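Side-chain contact in pyocin-S2 immunity protein (Pseudomonas aeruginosa, PDB 4QKO), which binds the nuclease domain of the bacterial toxin pyocin S2 and so probably protects the producing cell from its own bacteriocin: residues V17-I20 with K26-P29. Numbering follows the deposited sequence. Where two conformers were deposited one is given.
Sequences VKDI and KKFP
Asp19 and Lys27 meet because both side chains leave the backbone with CG beside the backbone N (chi1 -69° and -58°), and the lysine chain then bends at each later torsion, curling its ammonium back onto the carboxylate. The result is a salt bridge of 2.6 Å from Lys27 NZ to Asp19 OD2. The ammonium comes in on the syn side of that oxygen but 33° out of the carboxylate plane, while the methylene stem bends around the same group, with Lys27 CG 3.6 Å from Asp19 CG. Lysine suits this exposed position, since its long aliphatic stem can lie against a neighbour while the charge stays at the surface. The other carboxylate oxygen, OD1, accepts a hydrogen bond from Asn24, so the short two-oxygen side chain of Asp19 serves both partners and ties the end of its helix to the loop that follows.

Next to the ion pair, Phe28 turns its ring edge to the helix. Its CE2 lies 3.7 Å from Asp19 C and 3.8 Å from Asp19 CB. Ile20 CG1 adds a looser apolar touch, 4.1 Å from Phe28 CE2. One ring face is covered by Lys27 CB, 3.7 Å above its centre. A flat aromatic fits here, reaching the backbone with its edge while its neighbour's methylene covers a face.

In the four-helix fold of colicin immunity proteins, the contact folds the loop between helices 10-21 and 31-45 back onto the end of the first: Phe28 also rests on Ser33 and Ala37 of helix 31-45, while Ile20, buried and suitably branched and apolar, packs against Val38 and, on helix 52-55, Leu54 and Tyr55.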
loop_
_atom_site.group_PDB
_atom_site.type_symbol
_atom_site.label_atom_id
_atom_site.label_comp_id
_atom_site.label_asym_id
_atom_site.label_seq_id
_atom_site.Cartn_x
_atom_site.Cartn_y
_atom_site.Cartn_z
ATOM N N VAL A 17 7.490 14.776 3.779
ATOM C CA VAL A 17 6.309 13.965 4.127
ATOM C C VAL A 17 5.112 14.251 3.176
ATOM O O VAL A 17 4.411 13.338 2.746
ATOM C CB VAL A 17 5.927 14.236 5.600
ATOM C CG1 VAL A 17 4.646 13.539 5.878
ATOM C CG2 VAL A 17 7.027 13.762 6.561
ATOM N N LYS A 18 4.905 15.514 2.808
ATOM C CA LYS A 18 3.831 15.869 1.880
ATOM C C LYS A 18 4.089 15.190 0.556
ATOM O O LYS A 18 3.135 14.687 -0.057
ATOM C CB LYS A 18 3.747 17.353 1.529
ATOM C CG LYS A 18 3.028 18.356 2.409
ATOM C CD LYS A 18 2.981 19.692 1.643
ATOM C CE LYS A 18 3.177 20.935 2.527
ATOM N NZ LYS A 18 1.902 21.382 3.149
ATOM N N ASP A 19 5.349 15.159 0.107
ATOM C CA ASP A 19 5.695 14.445 -1.133
ATOM C C ASP A 19 5.378 12.973 -1.109
ATOM O O ASP A 19 4.833 12.426 -2.087
ATOM C CB ASP A 19 7.154 14.643 -1.540
ATOM C CG ASP A 19 7.446 16.107 -2.016
ATOM O OD1 ASP A 19 6.507 16.790 -2.490
ATOM O OD2 ASP A 19 8.617 16.579 -1.896
ATOM N N ILE A 20 5.737 12.319 -0.013
ATOM C CA ILE A 20 5.378 10.895 0.133
ATOM C C ILE A 20 3.857 10.716 0.172
ATOM O O ILE A 20 3.304 9.886 -0.566
ATOM C CB ILE A 20 5.967 10.286 1.432
ATOM C CG1 ILE A 20 7.472 10.292 1.334
ATOM C CG2 ILE A 20 5.409 8.895 1.631
ATOM C CD1 ILE A 20 8.232 9.795 2.559
ATOM N N LYS A 26 6.904 13.873 -9.452
ATOM C CA LYS A 26 8.132 14.548 -9.787
ATOM C C LYS A 26 9.267 14.079 -8.873
ATOM O O LYS A 26 10.415 13.956 -9.324
ATOM C CB LYS A 26 7.956 16.051 -9.733
ATOM C CG LYS A 26 9.268 16.765 -9.997
ATOM C CD LYS A 26 9.047 17.964 -10.875
ATOM C CE LYS A 26 8.623 19.145 -10.046
ATOM N NZ LYS A 26 9.783 20.054 -9.927
ATOM N N LYS A 27 8.945 13.779 -7.594
ATOM C CA LYS A 27 9.938 13.296 -6.644
ATOM C C LYS A 27 10.115 11.781 -6.671
ATOM O O LYS A 27 11.225 11.293 -6.523
ATOM C CB LYS A 27 9.561 13.688 -5.198
ATOM C CG LYS A 27 9.380 15.186 -4.932
ATOM C CD LYS A 27 10.680 15.982 -5.044
ATOM C CE LYS A 27 10.914 16.958 -3.861
ATOM N NZ LYS A 27 9.843 17.997 -3.630
ATOM N N PHE A 28 9.001 11.070 -6.831
ATOM C CA PHE A 28 8.917 9.611 -6.865
ATOM C C PHE A 28 8.223 9.130 -8.140
ATOM O O PHE A 28 7.040 8.700 -8.110
ATOM C CB PHE A 28 8.147 9.162 -5.635
ATOM C CG PHE A 28 8.660 9.792 -4.398
ATOM C CD1 PHE A 28 9.969 9.567 -4.019
ATOM C CD2 PHE A 28 7.867 10.646 -3.659
ATOM C CE1 PHE A 28 10.473 10.160 -2.889
ATOM C CE2 PHE A 28 8.341 11.214 -2.519
ATOM C CZ PHE A 28 9.662 11.002 -2.152
ATOM N N PRO A 29 8.958 9.188 -9.285
ATOM C CA PRO A 29 8.325 8.855 -10.536
ATOM C C PRO A 29 7.911 7.374 -10.585
ATOM O O PRO A 29 6.927 7.056 -11.240
ATOM C CB PRO A 29 9.400 9.119 -11.587
ATOM C CG PRO A 29 10.594 9.578 -10.908
ATOM C CD PRO A 29 10.354 9.599 -9.428
#